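Local coordinates for protein Two-component system sensor histidine kinase (Bacteroides thetaiotaomicron, PDB 3OTT) that probably senses saccharides outside the cell through its extracellular region and relays the signal by histidine autophosphorylation to control transcription, at residues R90-E95 with S649-D654; P635-A640 with N658-N663; Y642-L647 with Q671-F676; F691-E696 with I712-L717; Q723-K728 with P739-I744. One frame throughout, in Å; residues are numbered along the deposited sequence.

Contact 1 (R90-E95 with S649-D654); sequences RADRYE and SPRTRD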
# COMPACT_ATOMS: atom_id res chain seq x y z
N ARG B 90 17.76 11.82 17.91
CA ARG B 90 16.76 11.75 18.98
C ARG B 90 17.46 11.98 20.31
O ARG B 90 16.97 12.70 21.16
CB ARG B 90 16.01 10.40 19.05
CG ARG B 90 15.07 10.23 17.90
CD ARG B 90 14.39 8.85 17.95
NE ARG B 90 13.69 8.70 16.66
CZ ARG B 90 12.45 9.11 16.44
NH1 ARG B 90 11.74 9.66 17.44
NH2 ARG B 90 11.91 8.93 15.24
N ALA B 91 18.60 11.36 20.50
CA ALA B 91 19.32 11.58 21.75
C ALA B 91 20.13 12.89 21.72
O ALA B 91 20.49 13.42 22.75
CB ALA B 91 20.23 10.36 22.10
N ASP B 92 20.39 13.45 20.53
CA ASP B 92 21.30 14.60 20.41
C ASP B 92 22.74 14.31 20.90
O ASP B 92 23.30 15.12 21.63
CB ASP B 92 20.65 15.87 21.05
CG ASP B 92 21.54 17.11 20.94
OD1 ASP B 92 22.30 17.27 19.95
OD2 ASP B 92 21.54 17.91 21.87
N ARG B 93 23.33 13.20 20.43
CA ARG B 93 24.67 12.77 20.75
C ARG B 93 25.32 12.15 19.49
O ARG B 93 24.63 11.41 18.75
CB ARG B 93 24.63 11.62 21.79
CG ARG B 93 23.72 11.86 22.99
CD ARG B 93 24.38 12.42 24.28
NE ARG B 93 25.51 13.33 24.09
CZ ARG B 93 26.74 13.14 24.61
NH1 ARG B 93 27.03 12.05 25.33
NH2 ARG B 93 27.71 14.03 24.39
N TYR B 94 26.62 12.37 19.29
CA TYR B 94 27.40 11.64 18.28
C TYR B 94 27.67 10.27 18.86
O TYR B 94 28.06 10.17 20.00
CB TYR B 94 28.71 12.38 17.91
CG TYR B 94 28.38 13.57 17.06
CD1 TYR B 94 28.21 13.43 15.71
CD2 TYR B 94 28.13 14.82 17.63
CE1 TYR B 94 27.85 14.52 14.90
CE2 TYR B 94 27.76 15.91 16.85
CZ TYR B 94 27.61 15.75 15.47
OH TYR B 94 27.27 16.80 14.64
N GLU B 95 27.41 9.22 18.09
CA GLU B 95 27.43 7.87 18.60
C GLU B 95 28.16 7.02 17.65
O GLU B 95 27.48 6.40 16.83
CB GLU B 95 25.99 7.29 18.73
CG GLU B 95 25.45 7.50 20.18
CD GLU B 95 23.99 7.11 20.39
OE1 GLU B 95 23.46 6.32 19.58
OE2 GLU B 95 23.38 7.58 21.42
N SER B 649 21.73 21.57 25.34
CA SER B 649 21.24 20.29 24.80
C SER B 649 22.08 19.17 25.33
O SER B 649 23.16 19.41 25.86
CB SER B 649 21.29 20.28 23.24
OG SER B 649 22.66 20.41 22.83
N PRO B 650 21.62 17.92 25.17
CA PRO B 650 22.43 16.83 25.70
C PRO B 650 23.85 16.87 25.13
O PRO B 650 24.78 16.45 25.75
CB PRO B 650 21.68 15.57 25.25
CG PRO B 650 20.27 15.98 25.08
CD PRO B 650 20.33 17.44 24.61
N ARG B 651 24.01 17.44 23.94
CA ARG B 651 25.35 17.46 23.33
C ARG B 651 26.35 18.28 24.16
O ARG B 651 27.55 18.02 24.13
CB ARG B 651 25.24 18.05 21.91
CG ARG B 651 26.45 17.83 21.06
CD ARG B 651 26.21 18.39 19.67
NE ARG B 651 25.78 19.78 19.67
CZ ARG B 651 26.60 20.84 19.72
NH1 ARG B 651 27.92 20.68 19.78
NH2 ARG B 651 26.10 22.07 19.71
N THR B 652 25.86 19.31 24.85
CA THR B 652 26.76 20.20 25.59
C THR B 652 26.56 20.13 27.10
O THR B 652 27.38 20.69 27.80
CB THR B 652 26.63 21.70 25.15
OG1 THR B 652 25.32 22.18 25.46
CG2 THR B 652 26.88 21.89 23.68
N ARG B 653 25.49 19.50 27.60
CA ARG B 653 25.28 19.34 29.07
C ARG B 653 24.81 17.92 29.50
O ARG B 653 24.02 17.27 28.82
CB ARG B 653 24.26 20.34 29.65
CG ARG B 653 24.33 21.78 29.13
CD ARG B 653 24.84 22.81 30.17
NE ARG B 653 24.57 22.44 31.55
CZ ARG B 653 24.74 23.24 32.60
NH1 ARG B 653 25.14 24.50 32.41
NH2 ARG B 653 24.52 22.79 33.85
N ASP B 654 25.32 17.49 30.65
CA ASP B 654 24.86 16.29 31.38
C ASP B 654 23.39 16.30 31.80
O ASP B 654 22.75 15.25 31.86
CB ASP B 654 25.67 16.16 32.69
CG ASP B 654 27.08 15.73 32.44
OD1 ASP B 654 27.49 15.76 31.25
OD2 ASP B 654 27.78 15.35 33.42
O HOH W 1 23.21 19.65 19.30

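Contact 2 (P635-A640 with N658-N663); sequences PILLTA and NIRYTN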
# COMPACT_ATOMS: atom_id res chain seq x y z
N PRO B 635 1.61 19.73 13.87
CA PRO B 635 1.95 19.79 15.30
C PRO B 635 3.04 20.81 15.61
O PRO B 635 3.96 21.02 14.83
CB PRO B 635 2.49 18.39 15.60
CG PRO B 635 2.97 17.88 14.23
CD PRO B 635 1.93 18.42 13.27
N ILE B 636 2.93 21.42 16.78
CA ILE B 636 3.95 22.31 17.31
C ILE B 636 5.03 21.45 17.93
O ILE B 636 4.69 20.53 18.61
CB ILE B 636 3.31 23.15 18.41
CG1 ILE B 636 2.07 23.85 17.88
CG2 ILE B 636 4.33 24.08 19.14
CD1 ILE B 636 1.27 24.53 19.00
N LEU B 637 6.30 21.75 17.66
CA LEU B 637 7.47 21.16 18.27
C LEU B 637 8.27 22.23 19.01
O LEU B 637 8.27 23.41 18.66
CB LEU B 637 8.46 20.69 17.21
CG LEU B 637 8.28 19.55 16.21
CD1 LEU B 637 7.15 19.80 15.22
CD2 LEU B 637 9.61 19.40 15.43
N LEU B 638 9.01 21.78 19.99
CA LEU B 638 9.93 22.65 20.67
C LEU B 638 11.29 22.34 20.11
O LEU B 638 11.65 21.18 20.00
CB LEU B 638 9.84 22.34 22.17
CG LEU B 638 9.05 23.26 23.11
CD1 LEU B 638 7.97 23.99 22.43
CD2 LEU B 638 8.56 22.44 24.31
N THR B 639 12.04 23.35 19.73
CA THR B 639 13.25 23.09 18.94
C THR B 639 14.49 23.63 19.63
O THR B 639 15.63 23.39 19.16
CB THR B 639 13.12 23.67 17.49
OG1 THR B 639 12.77 25.04 17.56
CG2 THR B 639 11.94 23.02 16.76
N ALA B 640 14.29 24.36 20.73
CA ALA B 640 15.45 24.82 21.52
C ALA B 640 15.12 25.18 22.97
O ALA B 640 14.10 25.76 23.26
CB ALA B 640 16.10 26.01 20.84
N ASN B 658 16.83 16.18 25.35
CA ASN B 658 16.43 16.73 24.06
C ASN B 658 15.03 17.22 24.15
O ASN B 658 14.06 16.43 24.22
CB ASN B 658 16.55 15.73 22.90
CG ASN B 658 16.54 16.46 21.50
OD1 ASN B 658 16.07 17.59 21.39
ND2 ASN B 658 17.06 15.83 20.49
N ILE B 659 14.93 18.56 24.10
CA ILE B 659 13.69 19.29 24.31
C ILE B 659 12.62 18.87 23.30
O ILE B 659 11.43 18.88 23.62
CB ILE B 659 13.94 20.83 24.28
CG1 ILE B 659 12.75 21.61 24.83
CG2 ILE B 659 14.27 21.35 22.83
CD1 ILE B 659 12.45 21.34 26.28
N ARG B 660 13.03 18.46 22.10
CA ARG B 660 12.05 18.07 21.09
C ARG B 660 11.29 16.79 21.46
O ARG B 660 10.17 16.62 21.02
CB ARG B 660 12.76 17.92 19.75
CG ARG B 660 11.85 17.61 18.51
CD ARG B 660 12.72 17.12 17.33
NE ARG B 660 11.88 16.74 16.20
CZ ARG B 660 12.32 16.35 15.01
NH1 ARG B 660 13.62 16.27 14.75
NH2 ARG B 660 11.45 16.06 14.07
N TYR B 661 11.89 15.93 22.31
CA TYR B 661 11.37 14.60 22.63
C TYR B 661 11.01 14.39 24.10
O TYR B 661 11.06 13.24 24.60
CB TYR B 661 12.38 13.52 22.18
CG TYR B 661 12.51 13.49 20.66
CD1 TYR B 661 11.44 13.05 19.84
CD2 TYR B 661 13.67 13.95 20.05
CE1 TYR B 661 11.56 13.08 18.46
CE2 TYR B 661 13.80 13.99 18.66
CZ TYR B 661 12.75 13.55 17.88
OH TYR B 661 12.93 13.62 16.52
N THR B 662 10.73 15.48 24.80
CA THR B 662 10.47 15.39 26.22
C THR B 662 9.14 16.00 26.51
O THR B 662 8.85 17.08 26.02
CB THR B 662 11.50 16.14 27.08
OG1 THR B 662 12.78 16.04 26.48
CG2 THR B 662 11.62 15.46 28.40
N ASN B 663 8.38 15.30 27.34
CA ASN B 663 7.12 15.75 27.89
C ASN B 663 7.33 16.37 29.30
O ASN B 663 6.44 17.03 29.85
CB ASN B 663 6.18 14.52 27.99
CG ASN B 663 5.95 13.79 26.60
OD1 ASN B 663 5.99 12.54 26.51
ND2 ASN B 663 5.68 14.58 25.54

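Contact 3 (Y642-L647 with Q671-F676); sequences YINNQL and QNNLSF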
# COMPACT_ATOMS: atom_id res chain seq x y z
N TYR B 642 16.85 27.31 26.19
CA TYR B 642 17.88 28.17 26.74
C TYR B 642 17.73 28.29 28.24
O TYR B 642 16.60 28.38 28.78
CB TYR B 642 17.78 29.58 26.15
CG TYR B 642 18.00 29.70 24.66
CD1 TYR B 642 17.00 29.30 23.78
CD2 TYR B 642 19.17 30.25 24.14
CE1 TYR B 642 17.17 29.41 22.40
CE2 TYR B 642 19.36 30.39 22.72
CZ TYR B 642 18.32 29.95 21.88
OH TYR B 642 18.37 30.01 20.53
N ILE B 643 18.88 28.27 28.92
CA ILE B 643 18.96 28.54 30.34
C ILE B 643 19.94 29.70 30.48
O ILE B 643 21.04 29.67 29.90
CB ILE B 643 19.48 27.31 31.11
CG1 ILE B 643 18.43 26.20 31.08
CG2 ILE B 643 19.93 27.72 32.55
CD1 ILE B 643 19.01 24.83 31.23
N ASN B 644 19.51 30.75 31.19
CA ASN B 644 20.28 31.98 31.30
C ASN B 644 20.73 32.41 29.95
O ASN B 644 21.85 32.91 29.78
CB ASN B 644 21.50 31.81 32.22
CG ASN B 644 21.10 31.39 33.60
OD1 ASN B 644 20.15 31.94 34.17
ND2 ASN B 644 21.76 30.38 34.12
N ASN B 645 19.87 32.22 28.97
CA ASN B 645 20.14 32.84 27.71
C ASN B 645 21.26 32.14 26.90
O ASN B 645 21.74 32.69 25.90
CB ASN B 645 20.44 34.31 27.94
CG ASN B 645 20.10 35.14 26.76
OD1 ASN B 645 19.00 35.04 26.21
ND2 ASN B 645 21.07 35.95 26.31
N GLN B 646 21.61 30.92 27.30
CA GLN B 646 22.52 30.05 26.55
C GLN B 646 21.83 28.78 26.06
O GLN B 646 21.17 28.06 26.83
CB GLN B 646 23.64 29.61 27.47
CG GLN B 646 24.48 30.76 28.00
CD GLN B 646 25.80 30.26 28.50
OE1 GLN B 646 26.10 30.38 29.70
NE2 GLN B 646 26.59 29.65 27.60
N LEU B 647 22.02 28.47 24.79
CA LEU B 647 21.29 27.32 24.21
C LEU B 647 21.84 26.02 24.84
O LEU B 647 23.06 25.84 24.94
CB LEU B 647 21.43 27.38 22.71
CG LEU B 647 20.97 26.32 21.71
CD1 LEU B 647 21.78 25.08 21.81
CD2 LEU B 647 19.54 26.06 21.91
N GLN B 671 18.55 27.06 37.55
CA GLN B 671 18.25 26.95 36.14
C GLN B 671 16.82 27.43 35.98
O GLN B 671 15.94 26.69 35.52
CB GLN B 671 18.43 25.48 35.68
CG GLN B 671 19.88 25.00 35.81
CD GLN B 671 20.11 23.56 35.35
OE1 GLN B 671 19.40 22.64 35.74
NE2 GLN B 671 21.14 23.36 34.57
N ASN B 672 16.58 28.67 36.38
CA ASN B 672 15.20 29.14 36.47
C ASN B 672 14.90 30.34 35.56
O ASN B 672 13.84 30.99 35.71
CB ASN B 672 14.83 29.46 37.95
CG ASN B 672 15.73 30.53 38.53
OD1 ASN B 672 16.86 30.66 38.13
ND2 ASN B 672 15.21 31.31 39.43
N ASN B 673 15.84 30.65 34.67
CA ASN B 673 15.63 31.69 33.67
C ASN B 673 15.68 31.01 32.31
O ASN B 673 16.73 30.67 31.81
CB ASN B 673 16.66 32.82 33.86
CG ASN B 673 16.45 33.58 35.21
OD1 ASN B 673 15.61 34.47 35.32
ND2 ASN B 673 17.24 33.22 36.24
N LEU B 674 14.48 30.76 31.77
CA LEU B 674 14.25 29.80 30.69
C LEU B 674 13.69 30.42 29.41
O LEU B 674 12.85 31.34 29.46
CB LEU B 674 13.27 28.74 31.16
CG LEU B 674 13.55 28.04 32.48
CD1 LEU B 674 12.52 27.00 32.65
CD2 LEU B 674 14.98 27.41 32.50
N SER B 675 14.20 29.96 28.27
CA SER B 675 13.58 30.29 26.98
C SER B 675 13.38 29.05 26.16
O SER B 675 14.07 28.08 26.32
CB SER B 675 14.37 31.31 26.16
OG SER B 675 14.30 32.55 26.77
N PHE B 676 12.40 29.12 25.28
CA PHE B 676 11.91 28.00 24.51
C PHE B 676 11.66 28.60 23.14
O PHE B 676 10.99 29.65 23.05
CB PHE B 676 10.56 27.51 25.09
CG PHE B 676 10.65 26.99 26.51
CD1 PHE B 676 10.41 27.83 27.60
CD2 PHE B 676 11.01 25.68 26.77
CE1 PHE B 676 10.52 27.34 28.97
CE2 PHE B 676 11.09 25.21 28.10
CZ PHE B 676 10.86 26.07 29.20
O HOH W 2 17.20 31.65 29.14

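Contact 4 (F691-E696 with I712-L717); sequences FVYRLE and ITYSNL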
# COMPACT_ATOMS: atom_id res chain seq x y z
N PHE B 691 0.72 32.26 17.59
CA PHE B 691 0.65 31.34 18.75
C PHE B 691 0.26 32.03 20.08
O PHE B 691 0.48 33.22 20.27
CB PHE B 691 1.97 30.52 18.86
CG PHE B 691 2.26 29.64 17.61
CD1 PHE B 691 1.74 28.38 17.52
CD2 PHE B 691 2.94 30.16 16.51
CE1 PHE B 691 1.93 27.60 16.36
CE2 PHE B 691 3.14 29.39 15.32
CZ PHE B 691 2.66 28.13 15.25
N VAL B 692 -0.35 31.28 20.97
CA VAL B 692 -0.63 31.72 22.31
C VAL B 692 0.05 30.73 23.23
O VAL B 692 0.32 29.58 22.85
CB VAL B 692 -2.17 31.80 22.62
CG1 VAL B 692 -2.79 33.08 22.04
CG2 VAL B 692 -2.91 30.60 22.11
N TYR B 693 0.39 31.20 24.44
CA TYR B 693 1.05 30.35 25.42
C TYR B 693 0.67 30.77 26.80
O TYR B 693 0.29 31.94 27.04
CB TYR B 693 2.58 30.41 25.25
CG TYR B 693 3.24 31.73 25.61
CD1 TYR B 693 3.31 32.77 24.69
CD2 TYR B 693 3.83 31.91 26.84
CE1 TYR B 693 3.92 33.99 25.01
CE2 TYR B 693 4.44 33.13 27.20
CZ TYR B 693 4.48 34.15 26.29
OH TYR B 693 5.09 35.32 26.63
N ARG B 694 0.82 29.84 27.74
CA ARG B 694 0.60 30.14 29.15
C ARG B 694 1.41 29.16 29.99
O ARG B 694 1.63 28.01 29.56
CB ARG B 694 -0.89 30.06 29.51
CG ARG B 694 -1.48 28.68 29.33
CD ARG B 694 -3.00 28.76 29.24
NE ARG B 694 -3.60 29.05 30.55
CZ ARG B 694 -4.75 29.71 30.71
NH1 ARG B 694 -5.43 30.15 29.65
NH2 ARG B 694 -5.22 29.93 31.92
N LEU B 695 1.86 29.59 31.16
CA LEU B 695 2.55 28.68 32.04
C LEU B 695 1.69 28.37 33.28
O LEU B 695 1.61 29.19 34.18
CB LEU B 695 3.95 29.23 32.41
CG LEU B 695 4.86 28.37 33.30
CD1 LEU B 695 5.22 27.11 32.58
CD2 LEU B 695 6.13 29.09 33.80
N GLU B 696 1.07 27.20 33.33
CA GLU B 696 0.30 26.77 34.49
C GLU B 696 1.15 26.78 35.75
O GLU B 696 2.23 26.21 35.76
CB GLU B 696 -0.34 25.39 34.31
CG GLU B 696 -1.62 25.38 33.46
CD GLU B 696 -2.74 26.26 34.07
OE1 GLU B 696 -2.96 26.23 35.33
OE2 GLU B 696 -3.39 26.99 33.27
N ILE B 712 9.70 31.98 23.67
CA ILE B 712 8.91 32.17 24.86
C ILE B 712 9.87 32.24 26.05
O ILE B 712 10.68 31.36 26.22
CB ILE B 712 7.94 31.00 25.05
CG1 ILE B 712 6.83 31.08 23.98
CG2 ILE B 712 7.35 30.97 26.53
CD1 ILE B 712 5.92 29.81 23.99
N THR B 713 9.79 33.32 26.85
CA THR B 713 10.75 33.52 27.92
C THR B 713 10.07 33.74 29.29
O THR B 713 9.15 34.56 29.44
CB THR B 713 11.79 34.64 27.55
OG1 THR B 713 12.83 34.72 28.56
CG2 THR B 713 11.12 36.02 27.49
N TYR B 714 10.55 33.01 30.30
CA TYR B 714 10.13 33.25 31.69
C TYR B 714 11.35 33.48 32.52
O TYR B 714 12.33 32.80 32.35
CB TYR B 714 9.41 32.02 32.23
CG TYR B 714 8.00 31.99 31.78
CD1 TYR B 714 7.64 31.24 30.66
CD2 TYR B 714 7.01 32.72 32.44
CE1 TYR B 714 6.36 31.21 30.18
CE2 TYR B 714 5.65 32.68 31.95
CZ TYR B 714 5.36 31.92 30.82
OH TYR B 714 4.10 31.81 30.28
N SER B 715 11.30 34.43 33.44
CA SER B 715 12.45 34.69 34.34
C SER B 715 12.10 34.49 35.83
O SER B 715 10.91 34.49 36.20
CB SER B 715 12.98 36.09 34.07
OG SER B 715 12.00 37.00 34.50
N ASN B 716 13.12 34.26 36.67
CA ASN B 716 12.97 34.12 38.11
C ASN B 716 11.90 33.13 38.58
O ASN B 716 11.13 33.46 39.50
CB ASN B 716 12.63 35.46 38.76
CG ASN B 716 13.53 36.55 38.33
OD1 ASN B 716 13.06 37.58 37.84
ND2 ASN B 716 14.83 36.37 38.53
N LEU B 717 11.85 31.94 37.98
CA LEU B 717 10.90 30.99 38.46
C LEU B 717 11.35 30.46 39.80
O LEU B 717 12.54 30.24 40.00
CB LEU B 717 10.67 29.87 37.45
CG LEU B 717 10.13 30.40 36.11
CD1 LEU B 717 10.21 29.33 35.06
CD2 LEU B 717 8.68 30.81 36.34
O HOH W 3 7.81 35.38 26.71

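Contact 5 (Q723-K728 with P739-I744); sequences QLIISK and PHILNI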
# COMPACT_ATOMS: atom_id res chain seq x y z
N GLN B 723 3.54 23.87 33.97
CA GLN B 723 3.20 23.18 32.72
C GLN B 723 3.08 24.27 31.67
O GLN B 723 2.25 25.15 31.82
CB GLN B 723 1.89 22.38 32.87
CG GLN B 723 1.46 21.66 31.63
CD GLN B 723 0.13 20.93 31.79
OE1 GLN B 723 -0.93 21.56 31.80
NE2 GLN B 723 0.18 19.59 31.87
N LEU B 724 3.92 24.22 30.64
CA LEU B 724 3.86 25.16 29.55
C LEU B 724 2.88 24.64 28.50
O LEU B 724 3.02 23.52 27.97
CB LEU B 724 5.21 25.19 28.90
CG LEU B 724 5.84 26.41 28.29
CD1 LEU B 724 6.72 25.97 27.12
CD2 LEU B 724 4.91 27.58 27.98
N ILE B 725 1.90 25.46 28.15
CA ILE B 725 0.94 25.07 27.14
C ILE B 725 1.06 26.02 25.96
O ILE B 725 0.99 27.24 26.12
CB ILE B 725 -0.48 25.03 27.72
CG1 ILE B 725 -0.53 24.05 28.91
CG2 ILE B 725 -1.52 24.68 26.64
CD1 ILE B 725 -1.86 24.18 29.78
N ILE B 726 1.29 25.47 24.77
CA ILE B 726 1.47 26.29 23.60
C ILE B 726 0.42 25.91 22.57
O ILE B 726 0.18 24.73 22.36
CB ILE B 726 2.88 26.12 23.01
CG1 ILE B 726 3.93 26.49 24.07
CG2 ILE B 726 3.05 26.98 21.76
CD1 ILE B 726 5.35 26.04 23.69
N SER B 727 -0.23 26.87 21.93
CA SER B 727 -1.29 26.52 20.95
C SER B 727 -1.34 27.50 19.80
O SER B 727 -1.08 28.67 19.99
CB SER B 727 -2.67 26.42 21.67
OG SER B 727 -3.67 25.93 20.78
N LYS B 728 -1.68 27.02 18.61
CA LYS B 728 -1.87 27.87 17.45
C LYS B 728 -3.09 28.72 17.67
O LYS B 728 -4.10 28.20 18.12
CB LYS B 728 -2.12 27.03 16.19
CG LYS B 728 -1.90 27.83 14.87
CD LYS B 728 -2.80 27.43 13.68
CE LYS B 728 -2.61 25.98 13.27
NZ LYS B 728 -2.92 25.75 11.81
N PRO B 739 -2.81 21.50 21.77
CA PRO B 739 -1.70 22.24 22.34
C PRO B 739 -0.48 21.32 22.49
O PRO B 739 -0.62 20.10 22.57
CB PRO B 739 -2.23 22.67 23.71
CG PRO B 739 -3.60 22.04 23.86
CD PRO B 739 -3.74 21.01 22.81
N HIS B 740 0.69 21.93 22.46
CA HIS B 740 1.89 21.29 22.97
C HIS B 740 2.00 21.56 24.48
O HIS B 740 1.90 22.70 24.91
CB HIS B 740 3.13 21.84 22.29
CG HIS B 740 4.34 21.01 22.52
ND1 HIS B 740 4.58 19.84 21.84
CD2 HIS B 740 5.40 21.18 23.35
CE1 HIS B 740 5.72 19.32 22.24
NE2 HIS B 740 6.25 20.13 23.14
N ILE B 741 2.23 20.49 25.23
CA ILE B 741 2.35 20.51 26.69
C ILE B 741 3.75 20.06 27.13
O ILE B 741 4.24 19.06 26.65
CB ILE B 741 1.25 19.62 27.31
CG1 ILE B 741 -0.09 20.37 27.30
CG2 ILE B 741 1.62 19.14 28.70
CD1 ILE B 741 -1.29 19.47 27.17
N LEU B 742 4.41 20.85 27.97
CA LEU B 742 5.69 20.47 28.58
C LEU B 742 5.56 20.61 30.07
O LEU B 742 5.33 21.72 30.51
CB LEU B 742 6.82 21.42 28.13
CG LEU B 742 8.20 21.12 28.75
CD1 LEU B 742 8.78 19.72 28.44
CD2 LEU B 742 9.19 22.21 28.47
N ASN B 743 5.69 19.54 30.86
CA ASN B 743 5.72 19.72 32.34
C ASN B 743 7.13 20.08 32.79
O ASN B 743 8.10 19.44 32.40
CB ASN B 743 5.25 18.50 33.10
CG ASN B 743 3.92 17.99 32.62
OD1 ASN B 743 2.89 18.62 32.82
ND2 ASN B 743 3.94 16.86 31.92
N ILE B 744 7.23 21.14 33.55
CA ILE B 744 8.49 21.62 34.11
C ILE B 744 8.55 21.50 35.64
O ILE B 744 7.66 21.99 36.34
CB ILE B 744 8.71 23.10 33.70
CG1 ILE B 744 8.64 23.25 32.12
CG2 ILE B 744 10.08 23.55 34.20
CD1 ILE B 744 8.41 24.74 31.66

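Contact 1 (R90-E95 with S649-D654)
Asp-92 and Arg-651 are joined through a water held between them: it donates to Asp-92 OD1 and accepts from Arg-651 NE, lying in the plane of the guanidinium at its edge. The two charged groups themselves stay apart, with Asp-92 OD1 4.3 Å from Arg-651 NE and their planes turned 65° against each other. With CG anti to the backbone N (chi1 -179°), the carboxylate extends toward the loop 649-654. Asp-92 OD1 is also hydrogen-bonded to Tyr-87 OH, and Arg-651 NH1 to Thr-56 OG1. An alanine in place of Asp-92 would probably leave the bridging water without its acceptor, the Arg-651 charge without its nearby counter-charge and Tyr-87 OH without this partner. The Pro-650 ring crosses the Asp-92 side chain at about a right angle, its CG 3.5 Å from Ala-91 O. Arg-651 runs beside Tyr-94, its CD meeting the ring edge at CE2, 4.1 Å away. Asp-92 and Arg-93 form a G1 beta bulge opposite Asn-88, at the outermost strand of a four-stranded propeller blade. The junction between propeller and C-terminal beta-sandwich is therefore polar and water-mediated here, with the opposite charges likely to favour each other without direct contact.

Contact 2 (P635-A640 with N658-N663)
Leu-638 and Ile-659 make the apolar part of the contact, CB of the leucine lying 4.0 Å from CG1 of the isoleucine. Ile-659 CG1 is anti to the backbone N (chi1 -166°), which turns it to Leu-638 CB and leaves the other branch, CG2, to pack on the strand backbone, 3.7 Å from Ala-640 N. Leu-637 lies alongside Arg-660, both pointing the same way, and its CD2 comes within 3.6 Å of Arg-660 NE. The arginine chain is extended from CG to NE, and its NH1 goes on to a salt bridge with Asp-30 of the propeller. Strand 637-643 opens the C-terminal beta-sandwich, and the short 3-10 turn 659-660 lies against its beginning, so that one loop touches both the sandwich and the propeller. No conventional hydrogen bond crosses between the segments; the polar approach is a CA-H...O contact from Arg-660 CA to Leu-638 O at 3.3 Å. Within 658-663 the bonding is denser. Asn-658 OD1 accepts from Arg-660 N at 3.2 Å, forming an Asx turn, with the donor 44° above the amide plane. Asn-658 O is gripped by two donors from opposite faces of its plane, Thr-662 OG1 at 2.6 Å and Tyr-661 N at 2.9 Å. Tyr-661 OH sits over the centre of one face of the Arg-660 guanidinium and is hydrogen-bonded to Glu-32.

Contact 3 (Y642-L647 with Q671-F676)
Asn-673 O is held by two donors, Asn-644 N from across the contact at 2.8 Å and a water that in turn accepts from Asn-645 N at 2.7 Å. Asn-644 N lies in the plane of this carbonyl, while the water ties the same oxygen to the next residue of the turn. Further along, Tyr-642 and Ser-675 form an antiparallel hydrogen-bonded pair, Tyr-642 N reaching Ser-675 O and Ser-675 N reaching Tyr-642 O, each at 2.9 Å. On the face carrying this pair, their CB atoms meet at 3.8 Å. The Tyr-642 ring, its CG anti to the carbonyl carbon (chi1 -63°), presents its edge to Ser-675 O. One face of that ring receives Leu-647 CD2, offset toward the rim, and its hydroxyl bonds Glu-677. On the other face of the sheet Ile-643 and Leu-674 lie side by side as a non-hydrogen-bonded pair, with Ile-643 CG1 3.9 Å from Leu-674 CD2; the CG2 branch of Ile-643 meets Gln-671 CB at 4.1 Å. At the turn, the side chains of Asn-644 and Asn-673 cross obliquely, their amide planes 40° apart, OD1 of Asn-644 against CB of Asn-673. Residues 643-646 form a type I' beta turn, which makes strands 637-643 and 646-648 a tight beta hairpin at one side of a four-stranded antiparallel sheet of the sandwich, where strand 674-679 takes the next place.

Contact 4 (F691-E696 with I712-L717)
Tyr-693 meets Ile-712 across the interface, the isoleucine lying over one face of the ring, with CG1 4.0 Å from the ring centroid in a CH-pi contact. A water links the Tyr-693 hydroxyl to the backbone N of Thr-713. At the edge of the same ring, Tyr-693 CE2 lies 3.4 Å from Tyr-714 OH. Next, Leu-695 lays CD2 over the centre of the Tyr-714 ring, 3.8 Å from the centroid and 5° off the normal, while its CB lies 3.4 Å from Tyr-714 CZ. The same CD2 reaches Leu-717 CD2 tip to tip. Asp-699 bonds both Tyr-714 OH and Leu-695 N. An alanine at Tyr-714 would probably open a gap beneath Leu-695 and beside Tyr-693, and leave Asp-699 without one of its donors. Strands 691-696 and 711-714 belong to the two different sheets of the sandwich, with strand 720-728 beside the first and strand 674-679 beside the second; the axes of 691-696 and 712-714 approach to 9.4 Å, at 25°.

Contact 5 (Q723-K728 with P739-I744)
Gln-723 NE2 donates to Asn-743 OD1 at 3.0 Å, with the two amide planes 37° apart and the side chains alongside each other. The Gln-723 chain, extended beyond CG, carries the amide to Asn-743, and NE2 also touches Ile-741 CG2 at 3.5 Å. On the same face, Ile-725 CG1 packs against Ile-741 CG1, and Ile-725 CG2 against Pro-739 CB at 3.6 Å. The backbones form an antiparallel hairpin of the Y_Y_Y domain, with Leu-724 paired to Leu-742 and Ile-726 to His-740, two hydrogen bonds in each pair; the shortest are 2.8 Å, Ile-726 N to His-740 O and His-740 N to Ile-726 O. The opposite face carries Leu-724, Ile-726, His-740 and Leu-742, with Leu-724 CB 4.2 Å from both Leu-742 CB and Ile-744 CD1. Phe-676 and Leu-678 of the facing sheet cover Leu-724 and Ile-726 respectively, and Leu-638 reaches Ile-726 and His-740. Strand 691-696 pairs along the other edge of 723-728, while Asn-663 makes a backbone hydrogen bond to Asn-743.

Contacts 2 to 5 belong to the C-terminal beta-sandwich, and contact 1 joins it to a propeller blade. Contact 3 pairs strands of one sheet, contact 5 pairs strands of the other, and contact 4 spans the two; contacts 4 and 5 have centres 9 Å apart, and Phe-676 of contact 3 packs on Leu-724, Leu-742 and Ile-744 of contact 5. Contact 2 shares strand 637-643 with contact 3 and meets contact 5 through Asn-663 and Asn-743, about 10 Å between centres. Along the chain contacts 1, 2 and 3 interleave, whereas 4 and 5 follow in series. Loop 649-663 touches both sandwich and propeller, consistent with a defined placement of the two in this extracellular sensor region.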